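Biofilm-associated surface protein (Staphylococcus aureus, PDB 7C7U) takes part in biofilm formation as a cell wall-anchored surface protein, probably acting as a calcium-responsive switch that modulates functional amyloid assembly. Local coordinates at residues A[211-216]-A[233-238]; A[440-445]-A[514-519]. All blocks are in the same frame, centred on the assembly; numbering follows the deposited sequence.

Contact 1 (A[211-216]-A[233-238]); sequences KASSGS and QQIMKN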
# COMPACT_ATOMS: atom_id res chain seq x y z
N LYS A 211 3.09 16.28 -28.09
CA LYS A 211 4.44 15.74 -27.98
C LYS A 211 4.44 14.29 -27.48
O LYS A 211 5.19 13.45 -27.98
CB LYS A 211 5.27 16.61 -27.03
CG LYS A 211 6.72 16.23 -26.93
CD LYS A 211 7.42 16.98 -25.80
CE LYS A 211 7.45 18.48 -26.06
NZ LYS A 211 8.03 18.79 -27.38
N ALA A 212 3.59 13.98 -26.51
CA ALA A 212 3.66 12.65 -25.92
C ALA A 212 2.46 12.46 -25.03
O ALA A 212 1.80 13.44 -24.66
CB ALA A 212 4.95 12.46 -25.13
N SER A 213 2.17 11.20 -24.68
CA SER A 213 1.06 10.94 -23.79
C SER A 213 1.36 9.75 -22.92
O SER A 213 2.00 8.79 -23.34
CB SER A 213 -0.24 10.69 -24.57
OG SER A 213 -1.33 10.45 -23.71
N SER A 214 0.86 9.80 -21.69
CA SER A 214 1.00 8.66 -20.80
C SER A 214 -0.16 8.70 -19.82
O SER A 214 -0.89 9.68 -19.74
CB SER A 214 2.33 8.69 -20.07
OG SER A 214 2.27 9.66 -19.03
N GLY A 215 -0.35 7.61 -19.08
CA GLY A 215 -1.46 7.51 -18.17
C GLY A 215 -1.00 7.13 -16.78
O GLY A 215 0.15 6.74 -16.57
N SER A 216 -1.91 7.28 -15.84
CA SER A 216 -1.71 6.76 -14.50
C SER A 216 -3.04 6.19 -14.03
O SER A 216 -4.09 6.71 -14.38
CB SER A 216 -1.20 7.83 -13.53
OG SER A 216 -2.19 8.83 -13.31
N GLN A 233 -5.20 10.36 -18.04
CA GLN A 233 -4.29 10.49 -19.17
C GLN A 233 -3.80 11.93 -19.28
O GLN A 233 -4.58 12.87 -19.13
CB GLN A 233 -4.98 10.07 -20.47
CG GLN A 233 -4.08 10.17 -21.71
CD GLN A 233 -4.74 9.60 -22.96
OE1 GLN A 233 -5.87 9.12 -22.90
NE2 GLN A 233 -4.04 9.68 -24.10
N GLN A 234 -2.50 12.10 -19.50
CA GLN A 234 -1.92 13.40 -19.81
C GLN A 234 -1.43 13.37 -21.26
O GLN A 234 -0.82 12.39 -21.69
CB GLN A 234 -0.74 13.73 -18.89
CG GLN A 234 -0.95 13.38 -17.41
CD GLN A 234 -1.71 14.44 -16.62
OE1 GLN A 234 -1.87 15.57 -17.07
NE2 GLN A 234 -2.17 14.07 -15.42
N ILE A 235 -1.68 14.45 -21.99
CA ILE A 235 -1.15 14.65 -23.34
C ILE A 235 -0.39 15.98 -23.32
O ILE A 235 -1.00 17.05 -23.24
CB ILE A 235 -2.25 14.68 -24.40
CG1 ILE A 235 -3.11 13.43 -24.30
CG2 ILE A 235 -1.63 14.76 -25.83
CD1 ILE A 235 -4.46 13.57 -25.00
N MET A 236 0.93 15.90 -23.35
CA MET A 236 1.76 17.09 -23.36
C MET A 236 1.73 17.72 -24.75
O MET A 236 1.73 17.01 -25.77
CB MET A 236 3.19 16.75 -22.98
CG MET A 236 3.36 16.23 -21.56
SD MET A 236 5.10 16.18 -21.06
CE MET A 236 5.85 16.97 -22.50
N LYS A 237 1.70 19.04 -24.79
CA LYS A 237 1.65 19.80 -26.04
C LYS A 237 3.05 20.16 -26.52
O LYS A 237 3.97 20.34 -25.73
CB LYS A 237 0.86 21.09 -25.85
CG LYS A 237 -0.63 20.91 -25.61
CD LYS A 237 -1.29 22.31 -25.56
CE LYS A 237 -2.76 22.20 -25.21
NZ LYS A 237 -3.41 23.55 -25.24
N ASN A 238 3.18 20.27 -27.85
CA ASN A 238 4.37 20.92 -28.42
C ASN A 238 4.28 22.44 -28.36
O ASN A 238 5.32 23.11 -28.28
CB ASN A 238 4.57 20.51 -29.87
CG ASN A 238 5.19 19.14 -30.00
OD1 ASN A 238 6.04 18.76 -29.19
ND2 ASN A 238 4.77 18.37 -31.00
O HOH W 1 -1.64 10.86 -15.39
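Lys-211 and Asn-238 meet where the hairpin of strands 210-220 and 228-237 opens at its ends, and the lysine chain wraps round a single oxygen. Its CB lies 3.1 Å from Asn-238 OD1; CG stays close to the same atom; CD turns its other flank to the methyl CE of Met-236, at 3.7 Å; CE passes near Lys-237 O; and NZ finishes on Asn-238 OD1 with a hydrogen bond of 2.7 Å. Bends at chi3 (-64°) and chi4 (-53°) curl the ammonium back, and it arrives almost in line with the amide C=O. The ND2 of Asn-238 is held by Asn-208 O, which fixes which way the amide faces.

Further along the antiparallel pair, Ser-213 OG does double duty. It donates to Gln-234 O, reached from above the carbonyl plane at 2.8 Å, and accepts from Gln-233 NE2, also at 2.8 Å, close to the plane of the glutamine amide. Gln-234 O accepts a second hydrogen bond, from Ser-214 N, in its carbonyl plane. The extended Gln-233 chain runs beside the serine.

The two sheet faces have different neighbours. Ala-212, Ser-214 and Met-236 pack on Leu-36 of strand 36-39, with His-58 of strand 52-61 also touching Ala-212 and Met-236. On the opposite face, that of Ser-213 and Gln-233, Gln-233 OE1 is bonded to Tyr-253 OH of strand 252-257 in the four-stranded sheet. Within its own plane, strand 228-237 continues the five-stranded antiparallel sheet through backbone bonds of Gln-233 with Val-325 and Ile-235 with Val-323 of strand 323-331.

Contact 2 (A[440-445]-A[514-519]); sequences DITTED and EIVDNS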
# COMPACT_ATOMS: atom_id res chain seq x y z
N ASP A 440 -5.56 -13.11 37.32
CA ASP A 440 -6.66 -13.37 38.24
C ASP A 440 -6.52 -12.49 39.49
O ASP A 440 -5.41 -12.13 39.90
CB ASP A 440 -6.68 -14.85 38.66
CG ASP A 440 -6.95 -15.80 37.49
OD1 ASP A 440 -7.45 -15.36 36.43
OD2 ASP A 440 -6.71 -17.02 37.67
N ILE A 441 -7.66 -12.11 40.07
CA ILE A 441 -7.69 -11.32 41.31
C ILE A 441 -8.62 -12.00 42.32
O ILE A 441 -9.25 -13.02 42.03
CB ILE A 441 -8.11 -9.86 41.06
CG1 ILE A 441 -9.52 -9.80 40.47
CG2 ILE A 441 -7.11 -9.13 40.16
CD1 ILE A 441 -10.11 -8.42 40.57
N THR A 442 -8.70 -11.45 43.54
CA THR A 442 -9.62 -11.98 44.55
C THR A 442 -10.80 -11.02 44.75
O THR A 442 -10.81 -9.89 44.26
CB THR A 442 -8.94 -12.23 45.91
OG1 THR A 442 -8.85 -11.00 46.65
CG2 THR A 442 -7.56 -12.84 45.77
N THR A 443 -11.79 -11.52 45.49
CA THR A 443 -12.96 -10.73 45.87
C THR A 443 -12.61 -9.52 46.73
O THR A 443 -13.45 -8.64 46.88
CB THR A 443 -13.98 -11.60 46.63
OG1 THR A 443 -13.41 -12.01 47.87
CG2 THR A 443 -14.42 -12.85 45.82
N GLU A 444 -11.39 -9.44 47.28
CA GLU A 444 -10.97 -8.27 48.05
C GLU A 444 -10.22 -7.23 47.22
O GLU A 444 -9.99 -6.12 47.70
CB GLU A 444 -10.11 -8.68 49.24
CG GLU A 444 -10.96 -9.13 50.43
CD GLU A 444 -10.13 -9.64 51.59
OE1 GLU A 444 -8.98 -10.06 51.36
OE2 GLU A 444 -10.65 -9.63 52.74
N ASP A 445 -9.84 -7.57 46.00
CA ASP A 445 -9.10 -6.64 45.14
C ASP A 445 -10.02 -5.60 44.52
O ASP A 445 -11.22 -5.84 44.32
CB ASP A 445 -8.36 -7.40 44.04
CG ASP A 445 -7.12 -8.08 44.56
OD1 ASP A 445 -6.25 -7.36 45.11
OD2 ASP A 445 -7.02 -9.33 44.47
N GLU A 514 -10.31 -14.72 36.22
CA GLU A 514 -11.08 -15.16 37.37
C GLU A 514 -10.97 -14.18 38.54
O GLU A 514 -9.89 -13.66 38.84
CB GLU A 514 -10.63 -16.55 37.83
CG GLU A 514 -10.80 -17.60 36.74
CD GLU A 514 -12.26 -17.94 36.49
OE1 GLU A 514 -13.04 -18.04 37.47
OE2 GLU A 514 -12.63 -18.11 35.31
N ILE A 515 -12.11 -13.91 39.17
CA ILE A 515 -12.15 -13.33 40.51
C ILE A 515 -12.43 -14.50 41.45
O ILE A 515 -13.47 -15.17 41.33
CB ILE A 515 -13.19 -12.21 40.61
CG1 ILE A 515 -12.84 -11.13 39.57
CG2 ILE A 515 -13.23 -11.58 42.02
CD1 ILE A 515 -13.51 -9.78 39.82
N VAL A 516 -11.49 -14.79 42.33
CA VAL A 516 -11.52 -16.00 43.13
C VAL A 516 -11.81 -15.64 44.58
O VAL A 516 -11.72 -14.49 44.99
CB VAL A 516 -10.20 -16.80 43.01
CG1 VAL A 516 -9.89 -17.09 41.52
CG2 VAL A 516 -9.05 -16.04 43.66
N ASP A 517 -12.17 -16.66 45.36
CA ASP A 517 -12.32 -16.54 46.81
C ASP A 517 -11.10 -15.85 47.42
O ASP A 517 -9.96 -16.15 47.06
CB ASP A 517 -12.50 -17.96 47.38
CG ASP A 517 -12.95 -17.97 48.83
OD1 ASP A 517 -12.27 -17.34 49.67
OD2 ASP A 517 -13.97 -18.63 49.11
N ASN A 518 -11.34 -14.92 48.36
CA ASN A 518 -10.21 -14.14 48.88
C ASN A 518 -9.29 -14.93 49.82
O ASN A 518 -8.27 -14.38 50.27
CB ASN A 518 -10.70 -12.85 49.57
CG ASN A 518 -11.50 -13.11 50.85
OD1 ASN A 518 -11.27 -14.08 51.58
ND2 ASN A 518 -12.45 -12.21 51.14
N SER A 519 -9.60 -16.18 50.14
CA SER A 519 -8.62 -17.02 50.83
C SER A 519 -7.64 -17.69 49.87
O SER A 519 -6.71 -18.36 50.34
CB SER A 519 -9.33 -18.10 51.66
OG SER A 519 -10.07 -18.98 50.83
O HOH W 2 -14.08 -14.36 49.09
O HOH W 3 -9.87 -12.25 54.12
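Four hydrogen bonds tie Asp-440, Ile-441 and Thr-443 to strand 509-516 in a short parallel pairing, the one parallel neighbour relation in an otherwise antiparallel beta-sheet of this domain. Glu-514 N donates to Asp-440 OD1 at 2.9 Å, striking the carboxylate from above its plane, so a side chain starts the series that backbone groups continue. Ile-441 N then reaches Glu-514 O at 3.0 Å, Val-516 N returns to Ile-441 O at 2.9 Å, and Thr-443 N closes on Val-516 O.

Past this pairing residues 442-445 form a type I turn. Thr-442 OG1 accepts from Glu-444 N, an ST turn, while Thr-442 N donates to the anti lone pair of Asp-445 OD2. That oxygen also bonds Thr-541 OG1, joining the turn to the segment that follows strand 535-539.

On one face Ile-441 and Ile-515 lie alongside each other, pointing the same way, with CG1 to CG1 at 3.7 Å and their CD1 methyls equally close; Ile-488 touches Ile-441. With Ile-515 CG1 beside the backbone N (chi1 -58°), CG2 is left anti to that N and lies against Thr-442 C. On the other face the side chains of Thr-442 and Val-516 cross at a slant, CG2 to CG2 4.1 Å. At the solvent-exposed end the Glu-444 carboxylate slants over the Asn-518 amide, planes 35° apart, with Glu-444 CD 3.5 Å from Asn-518 ND2. Asn-518 also lies across Thr-443 at about a right angle, and one water accepts from Asn-518 N at 2.9 Å while sitting 2.7 Å from Thr-443 OG1.

From the N terminus, the chain first builds the large mixed sheet that includes strands 36-39 and 52-61, and contact 1 then closes a hairpin of 16 intervening residues within the next sheet, a five-stranded antiparallel one that packs against the first. The chain goes on through the four-stranded sheet and the calcium-binding segments around residues 389-433 before contact 2 opens. There 68 residues run between the paired ends, so 440-445 and 514-519 join the beginning and end of one domain; among them Glu-509 completes a calcium site with Asp-414, tying the calcium segments to this domain. Contacts 1 and 2 follow in series without crossing, the centres of contact 1 and contact 2 lying about 73 Å apart.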